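Side-chain contacts in putative methyltransferase (Emericella variicolor, PDB 7DMB), which probably acts as a trans-acting methyltransferase of calbistrin biosynthesis, and holds S-adenosyl-L-homocysteine, the spent form of the methyl donor, in this structure: residues 85-90 with 154-159; 129-134 with 145-150; 182-187 with 375-380. One frame throughout, in Å; residues are numbered along the deposited sequence.

Contact 1: residues 85-90 with 154-159; sequences PHFEKY and VDIVEG
Phe87 lays the flat of its ring on the last turn of helix 140-157, directly over the backbone of Val157. The central contact is CH-pi: Val157 CA stands 3.7 Å from the ring centroid, only 12° off the ring normal, so the CA meets the middle of the face. Two branches flank it on the CD2 side of the ring. Val157 CG1 packs against Phe87 CD2 at 3.8 Å, the two side chains meeting at a slant, while Ile156, set at about a right angle to Phe87, brings its CG2 to 4.0 Å from Phe87 CE2. The carbonyl of Ile156 follows the far end of the ring, its O lying 3.5 Å from Phe87 CZ. A chi1 of -69° turns Phe87 CG beside its own backbone N and delivers the ring to this surface. On the opposite face His86 NE2 sits 3.2 Å above the ring plane, towards the rim, and is itself hydrogen-bonded to Leu326 O, so the phenyl group is held between an imidazole and a helix end. That end is fastened further by Thr83, which bonds to Val157 O just ahead of helix 85-101. The surface on which Phe87 rests is the close of a helix by a Schellman motif, with Gly159 at positive phi as the C-prime residue, in the helical N-terminal part of the chain.

Contact 2: residues 129-134 with 145-150; sequences EMRERV and GPWRVY
Arg131 and Trp147 face each other across a pair of consecutive helices, 120-134 and 140-157, which a short loop joins into a roughly antiparallel helical hairpin in the N-terminal helical part of the protein. Their stack carries the whole contact between the two segments.

The main interaction is cation-pi. The guanidinium of Arg131 lies flat on the indole, the planes only 7° apart, and Arg131 CZ stands 3.5 Å from the centroid of the five-membered ring of Trp147, close to its normal. Overlap spreads from there: Arg131 NE comes over Trp147 CG at 3.5 Å, and Arg131 NH1 reaches towards the six-membered ring, 3.5 Å from Trp147 CE2. The bend of the arginine chain at chi3 (71°) helps turn the guanidinium flat against the indole, while Trp147, with CG anti to the backbone N (chi1 160°), sends its indole out from helix 140-157 towards helix 120-134.

An apolar component adds to this. Arg131 CD makes a CH-pi contact over the same five-membered ring, 4.0 Å from its centroid. The opposite face of the indole carries Tyr150 CD2, near the rim, and Leu124 and Met127 of helix 120-134 also touch Trp147.

Polar partners lie at the ends of the guanidinium. Arg131 NH2 forms a salt bridge with Glu144 OE2, and Arg131 NH1 donates to Asn128 OD1; these bonds should restrain the group's rotation and keep its face towards the indole, and the carboxylate would offset part of its charge. Although Arg131 NH2 and Trp147 NE1 are only 3.4 Å apart, both are donors, and NH2 lies over the indole face, so the pair meets by stacking and not through a hydrogen bond.

Contact 3: residues 182-187 with 375-380; sequences SLSEVR and NANMLA
Ser184 OG and the amide of Asn377 are joined by the direct hydrogen bond of this contact. Asn377 ND2 donates to Ser184 OG at 3.1 Å in a nearly straight bond (167°), with the hydroxyl oxygen almost exactly in the amide plane. Ser184 OG donates a hydrogen bond to a water at 2.6 Å, and that water also accepts from Asn375 ND2 at 3.1 Å. The hydroxyl thus accepts from one asparagine and reaches the next through the water; its chi1 of -56°, with OG anti to the carbonyl carbon, aims it at both. Outside partners fix the amides: Asn377 binds Gln311 NE2 through OD1 and Gly365 O through ND2, and Asn375 OD1 accepts from Asn283 ND2.

These asparagines belong to strand 375-382 of the seven-stranded sheet, whose order 3-2-1-4-5-7-6 is that of the Rossmann-like class I methyltransferases. Strand 184-185 pairs instead with 50-51, so side chains tie this small two-stranded antiparallel sheet to the main sheet. The side chain of Asn375 is about 9 Å from the bound S-adenosyl-L-homocysteine, too far for direct contact.

Van der Waals packing adds little: Val186 CG1 rests 3.6 Å from Asn377 OD1, the two side chains crossing at about a right angle.

No ionic pair joins the two segments; Arg187 grips Glu185 side-on, NE to OE2 at 2.7 Å and NH2 to OE1 at 2.8 Å, while Arg187 N gives a capping bond to the anti lone pair of Glu185 OE2 ahead of helix 187-196. Arg187 NH1 forms a further salt bridge with Glu218 OE1.

How the contacts relate
Contacts 1 and 2 share helix 140-157, the first at its C-terminal end and the second nearer its start, and they touch where Tyr90 OH packs on Val149 CG1. Contact 3 stands apart, its nearest atoms about 19 Å from contact 1 and about 13 Å from contact 2, where a short two-stranded sheet meets the main sheet of the cofactor-binding domain. Burial alone does not set the chemistry. Contact 1 is buried and apolar, a phenyl ring on a helix end; contact 2 lies at the surface and stacks a charged group on an indole; contact 3 is buried yet polar, its serine and asparagines bonded directly or through water and to the surrounding sheet and loops.

Contact 1: residues 85-90 with 154-159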
# COMPACT_ATOMS: atom_id res chain seq x y z
N PRO A 85 -12.76 17.69 12.60
CA PRO A 85 -11.83 18.60 11.90
C PRO A 85 -11.25 18.00 10.63
O PRO A 85 -11.10 18.73 9.64
CB PRO A 85 -10.74 18.88 12.96
CG PRO A 85 -11.39 18.55 14.28
CD PRO A 85 -12.33 17.43 13.99
N HIS A 86 -10.93 16.70 10.61
CA HIS A 86 -10.30 16.14 9.42
C HIS A 86 -11.28 16.01 8.25
O HIS A 86 -10.83 15.99 7.09
CB HIS A 86 -9.65 14.79 9.73
CG HIS A 86 -10.61 13.64 9.81
ND1 HIS A 86 -11.22 13.25 10.98
CD2 HIS A 86 -11.04 12.77 8.86
CE1 HIS A 86 -12.01 12.21 10.75
NE2 HIS A 86 -11.91 11.90 9.47
N PHE A 87 -12.58 15.92 8.51
CA PHE A 87 -13.53 15.93 7.40
C PHE A 87 -13.50 17.29 6.71
O PHE A 87 -13.62 17.37 5.48
CB PHE A 87 -14.95 15.62 7.90
CG PHE A 87 -15.13 14.21 8.37
CD1 PHE A 87 -15.85 13.94 9.53
CD2 PHE A 87 -14.62 13.15 7.64
CE1 PHE A 87 -16.03 12.62 9.96
CE2 PHE A 87 -14.80 11.84 8.07
CZ PHE A 87 -15.50 11.58 9.23
N GLU A 88 -13.33 18.35 7.51
CA GLU A 88 -13.16 19.70 6.97
C GLU A 88 -11.90 19.81 6.14
O GLU A 88 -11.88 20.47 5.09
CB GLU A 88 -13.11 20.71 8.12
CG GLU A 88 -14.38 20.86 8.94
CD GLU A 88 -14.16 21.78 10.12
OE1 GLU A 88 -13.93 21.27 11.24
OE2 GLU A 88 -14.18 23.03 9.93
N LYS A 89 -10.81 19.18 6.60
CA LYS A 89 -9.57 19.18 5.83
C LYS A 89 -9.78 18.51 4.48
O LYS A 89 -9.29 19.00 3.46
CB LYS A 89 -8.48 18.47 6.62
CG LYS A 89 -8.22 19.08 8.01
CD LYS A 89 -6.77 18.92 8.42
CE LYS A 89 -6.50 19.60 9.76
NZ LYS A 89 -6.92 18.76 10.92
N TYR A 90 -10.52 17.39 4.46
CA TYR A 90 -10.77 16.67 3.22
C TYR A 90 -11.64 17.50 2.27
O TYR A 90 -11.33 17.60 1.07
CB TYR A 90 -11.44 15.32 3.51
CG TYR A 90 -11.70 14.46 2.30
CD1 TYR A 90 -10.70 13.65 1.77
CD2 TYR A 90 -12.95 14.45 1.68
CE1 TYR A 90 -10.93 12.84 0.66
CE2 TYR A 90 -13.19 13.64 0.57
CZ TYR A 90 -12.17 12.83 0.06
OH TYR A 90 -12.39 12.02 -1.03
N VAL A 154 -21.61 12.14 2.56
CA VAL A 154 -22.38 12.88 3.57
C VAL A 154 -22.60 12.03 4.81
O VAL A 154 -22.34 12.48 5.93
CB VAL A 154 -23.71 13.39 2.98
CG1 VAL A 154 -24.65 13.89 4.13
CG2 VAL A 154 -23.46 14.50 1.94
N ASP A 155 -23.10 10.80 4.64
CA ASP A 155 -23.21 9.90 5.78
C ASP A 155 -21.88 9.72 6.50
O ASP A 155 -21.85 9.50 7.71
CB ASP A 155 -23.72 8.53 5.35
CG ASP A 155 -25.22 8.51 5.11
OD1 ASP A 155 -25.88 9.53 5.36
OD2 ASP A 155 -25.73 7.45 4.68
N ILE A 156 -20.76 9.82 5.77
CA ILE A 156 -19.47 9.63 6.42
C ILE A 156 -19.07 10.89 7.19
O ILE A 156 -18.78 10.82 8.39
CB ILE A 156 -18.40 9.21 5.39
CG1 ILE A 156 -18.74 7.83 4.79
CG2 ILE A 156 -17.00 9.21 6.03
CD1 ILE A 156 -17.97 7.48 3.53
N VAL A 157 -19.09 12.06 6.54
CA VAL A 157 -18.65 13.26 7.26
C VAL A 157 -19.64 13.67 8.33
O VAL A 157 -19.29 14.43 9.24
CB VAL A 157 -18.40 14.47 6.34
CG1 VAL A 157 -17.39 14.14 5.24
CG2 VAL A 157 -19.72 15.00 5.77
N GLU A 158 -20.88 13.20 8.26
CA GLU A 158 -21.82 13.50 9.33
C GLU A 158 -21.86 12.42 10.41
O GLU A 158 -22.70 12.51 11.31
CB GLU A 158 -23.21 13.73 8.75
CG GLU A 158 -23.20 14.90 7.76
CD GLU A 158 -24.56 15.49 7.48
OE1 GLU A 158 -25.60 14.87 7.84
OE2 GLU A 158 -24.59 16.59 6.88
N GLY A 159 -20.97 11.43 10.35
CA GLY A 159 -20.82 10.48 11.44
C GLY A 159 -21.89 9.41 11.54
O GLY A 159 -22.10 8.86 12.63

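Contact 2: residues 129-134 with 145-150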
# COMPACT_ATOMS: atom_id res chain seq x y z
N GLU A 129 -21.23 3.94 -16.30
CA GLU A 129 -20.60 3.24 -17.42
C GLU A 129 -19.23 2.70 -17.03
O GLU A 129 -18.82 1.64 -17.53
CB GLU A 129 -20.47 4.18 -18.61
CG GLU A 129 -21.53 4.03 -19.69
CD GLU A 129 -21.91 5.35 -20.35
OE1 GLU A 129 -21.05 6.27 -20.45
OE2 GLU A 129 -23.09 5.48 -20.77
N MET A 130 -18.49 3.41 -16.18
CA MET A 130 -17.16 2.93 -15.81
C MET A 130 -17.26 1.74 -14.85
O MET A 130 -16.51 0.76 -14.98
CB MET A 130 -16.35 4.07 -15.22
CG MET A 130 -16.08 5.18 -16.24
SD MET A 130 -14.71 6.24 -15.76
CE MET A 130 -13.53 4.98 -15.30
N ARG A 131 -18.20 1.79 -13.90
CA ARG A 131 -18.47 0.64 -13.05
C ARG A 131 -18.87 -0.57 -13.87
O ARG A 131 -18.34 -1.67 -13.68
CB ARG A 131 -19.55 0.99 -12.04
CG ARG A 131 -19.19 2.19 -11.19
CD ARG A 131 -20.38 2.70 -10.43
NE ARG A 131 -20.77 1.78 -9.36
CZ ARG A 131 -22.01 1.65 -8.92
NH1 ARG A 131 -22.98 2.38 -9.46
NH2 ARG A 131 -22.28 0.81 -7.93
N GLU A 132 -19.82 -0.38 -14.79
CA GLU A 132 -20.30 -1.49 -15.59
C GLU A 132 -19.18 -2.10 -16.42
O GLU A 132 -19.10 -3.33 -16.57
CB GLU A 132 -21.45 -1.03 -16.50
CG GLU A 132 -22.38 -2.13 -16.94
CD GLU A 132 -21.71 -3.15 -17.86
OE1 GLU A 132 -20.93 -2.75 -18.75
OE2 GLU A 132 -21.97 -4.36 -17.70
N ARG A 133 -18.30 -1.25 -16.97
CA ARG A 133 -17.17 -1.74 -17.75
C ARG A 133 -16.26 -2.70 -16.97
O ARG A 133 -15.76 -3.68 -17.53
CB ARG A 133 -16.36 -0.53 -18.25
CG ARG A 133 -15.70 -0.71 -19.60
CD ARG A 133 -15.38 0.65 -20.21
NE ARG A 133 -14.29 1.34 -19.54
CZ ARG A 133 -13.13 1.65 -20.12
NH1 ARG A 133 -12.93 1.32 -21.39
NH2 ARG A 133 -12.19 2.29 -19.45
N VAL A 134 -16.03 -2.44 -15.67
CA VAL A 134 -15.02 -3.16 -14.91
C VAL A 134 -15.62 -4.24 -14.01
O VAL A 134 -14.86 -4.95 -13.33
CB VAL A 134 -14.16 -2.20 -14.07
CG1 VAL A 134 -13.49 -1.18 -14.96
CG2 VAL A 134 -14.99 -1.51 -13.01
N GLY A 145 -14.65 1.58 -5.57
CA GLY A 145 -14.21 2.24 -4.36
C GLY A 145 -14.52 3.72 -4.37
O GLY A 145 -15.23 4.24 -3.50
N PRO A 146 -13.98 4.44 -5.34
CA PRO A 146 -14.28 5.89 -5.41
C PRO A 146 -15.78 6.18 -5.55
O PRO A 146 -16.28 7.12 -4.92
CB PRO A 146 -13.47 6.38 -6.62
CG PRO A 146 -13.03 5.13 -7.34
CD PRO A 146 -12.97 4.03 -6.33
N TRP A 147 -16.50 5.37 -6.31
CA TRP A 147 -17.95 5.53 -6.41
C TRP A 147 -18.60 5.50 -5.03
O TRP A 147 -19.42 6.36 -4.69
CB TRP A 147 -18.56 4.46 -7.31
CG TRP A 147 -20.03 4.33 -7.04
CD1 TRP A 147 -20.64 3.47 -6.17
CD2 TRP A 147 -21.06 5.16 -7.58
NE1 TRP A 147 -21.99 3.70 -6.16
CE2 TRP A 147 -22.27 4.73 -7.02
CE3 TRP A 147 -21.07 6.22 -8.49
CZ2 TRP A 147 -23.49 5.32 -7.35
CZ3 TRP A 147 -22.29 6.81 -8.81
CH2 TRP A 147 -23.48 6.36 -8.25
N ARG A 148 -18.21 4.52 -4.21
CA ARG A 148 -18.75 4.40 -2.85
C ARG A 148 -18.37 5.60 -1.98
O ARG A 148 -19.16 6.00 -1.11
CB ARG A 148 -18.25 3.13 -2.17
CG ARG A 148 -18.81 1.81 -2.67
CD ARG A 148 -18.32 0.69 -1.74
NE ARG A 148 -18.68 -0.63 -2.25
CZ ARG A 148 -18.33 -1.78 -1.69
NH1 ARG A 148 -17.59 -1.80 -0.60
NH2 ARG A 148 -18.74 -2.91 -2.25
N VAL A 149 -17.17 6.15 -2.16
CA VAL A 149 -16.79 7.33 -1.39
C VAL A 149 -17.70 8.49 -1.74
O VAL A 149 -18.25 9.17 -0.86
CB VAL A 149 -15.31 7.67 -1.64
CG1 VAL A 149 -15.04 9.13 -1.24
CG2 VAL A 149 -14.41 6.70 -0.89
N TYR A 150 -17.89 8.73 -3.03
CA TYR A 150 -18.86 9.72 -3.48
C TYR A 150 -20.24 9.42 -2.91
O TYR A 150 -20.92 10.30 -2.37
CB TYR A 150 -18.94 9.73 -5.01
CG TYR A 150 -20.34 10.03 -5.49
CD1 TYR A 150 -20.84 11.33 -5.43
CD2 TYR A 150 -21.17 9.03 -5.97
CE1 TYR A 150 -22.11 11.63 -5.83
CE2 TYR A 150 -22.45 9.32 -6.38
CZ TYR A 150 -22.91 10.63 -6.31
OH TYR A 150 -24.19 10.96 -6.71

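Contact 3: residues 182-187 with 375-380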
# COMPACT_ATOMS: atom_id res chain seq x y z
N SER A 182 -1.07 -6.37 -7.62
CA SER A 182 -0.99 -6.93 -8.96
C SER A 182 -0.04 -6.16 -9.87
O SER A 182 0.34 -6.68 -10.93
CB SER A 182 -2.40 -7.01 -9.55
OG SER A 182 -2.81 -5.76 -10.09
N LEU A 183 0.38 -4.97 -9.48
CA LEU A 183 1.29 -4.19 -10.31
C LEU A 183 2.75 -4.57 -10.12
O LEU A 183 3.57 -4.27 -11.00
CB LEU A 183 1.12 -2.70 -10.02
CG LEU A 183 -0.18 -2.00 -10.44
CD1 LEU A 183 -0.16 -0.54 -9.98
CD2 LEU A 183 -0.38 -2.08 -11.94
N SER A 184 3.09 -5.22 -9.01
CA SER A 184 4.48 -5.50 -8.66
C SER A 184 4.75 -6.99 -8.74
O SER A 184 3.95 -7.81 -8.24
CB SER A 184 4.81 -5.03 -7.24
OG SER A 184 4.54 -3.65 -7.04
N GLU A 185 5.85 -7.35 -9.38
CA GLU A 185 6.35 -8.72 -9.37
C GLU A 185 7.43 -8.83 -8.30
O GLU A 185 8.54 -8.31 -8.48
CB GLU A 185 6.88 -9.11 -10.75
CG GLU A 185 7.21 -10.59 -10.88
CD GLU A 185 6.07 -11.47 -10.43
OE1 GLU A 185 5.13 -11.65 -11.22
OE2 GLU A 185 6.10 -11.98 -9.28
N VAL A 186 7.10 -9.46 -7.17
CA VAL A 186 8.04 -9.59 -6.05
C VAL A 186 8.42 -11.03 -5.77
O VAL A 186 9.25 -11.28 -4.89
CB VAL A 186 7.52 -8.92 -4.76
CG1 VAL A 186 6.98 -7.52 -5.01
CG2 VAL A 186 6.47 -9.78 -4.07
N ARG A 187 7.85 -12.00 -6.48
CA ARG A 187 8.09 -13.42 -6.21
C ARG A 187 9.52 -13.88 -6.51
O ARG A 187 10.03 -14.76 -5.81
CB ARG A 187 7.08 -14.28 -6.98
CG ARG A 187 5.63 -14.03 -6.58
CD ARG A 187 4.64 -14.76 -7.47
NE ARG A 187 4.58 -14.18 -8.81
CZ ARG A 187 3.96 -14.75 -9.84
NH1 ARG A 187 3.34 -15.91 -9.67
NH2 ARG A 187 3.97 -14.15 -11.03
N ASN A 375 3.47 1.93 -6.17
CA ASN A 375 4.30 1.38 -5.09
C ASN A 375 5.79 1.41 -5.44
O ASN A 375 6.19 1.04 -6.55
CB ASN A 375 3.90 -0.07 -4.82
CG ASN A 375 2.79 -0.21 -3.83
OD1 ASN A 375 2.73 0.50 -2.84
ND2 ASN A 375 1.91 -1.18 -4.05
N ALA A 376 6.61 1.81 -4.47
CA ALA A 376 8.04 1.49 -4.48
C ALA A 376 8.29 0.22 -3.66
O ALA A 376 7.89 0.14 -2.50
CB ALA A 376 8.87 2.65 -3.94
N ASN A 377 8.95 -0.77 -4.28
CA ASN A 377 9.32 -2.03 -3.62
C ASN A 377 10.76 -1.89 -3.14
O ASN A 377 11.69 -1.96 -3.94
CB ASN A 377 9.19 -3.23 -4.56
CG ASN A 377 7.75 -3.45 -5.05
OD1 ASN A 377 6.90 -3.99 -4.32
ND2 ASN A 377 7.47 -3.03 -6.28
N MET A 378 10.93 -1.69 -1.83
CA MET A 378 12.22 -1.33 -1.24
C MET A 378 12.77 -2.47 -0.38
O MET A 378 12.05 -3.02 0.46
CB MET A 378 12.10 -0.07 -0.39
CG MET A 378 11.72 1.17 -1.18
SD MET A 378 11.23 2.55 -0.13
CE MET A 378 9.52 2.14 0.21
N LEU A 379 14.04 -2.80 -0.58
CA LEU A 379 14.74 -3.75 0.27
C LEU A 379 15.84 -3.01 1.03
O LEU A 379 16.59 -2.23 0.45
CB LEU A 379 15.32 -4.90 -0.56
CG LEU A 379 15.87 -6.12 0.20
CD1 LEU A 379 14.80 -6.78 1.08
CD2 LEU A 379 16.44 -7.15 -0.78
N ALA A 380 15.88 -3.21 2.34
CA ALA A 380 16.86 -2.54 3.18
C ALA A 380 17.47 -3.58 4.11
O ALA A 380 16.77 -4.48 4.58
CB ALA A 380 16.24 -1.41 3.99
O HOH W 1 2.37 -2.30 -6.89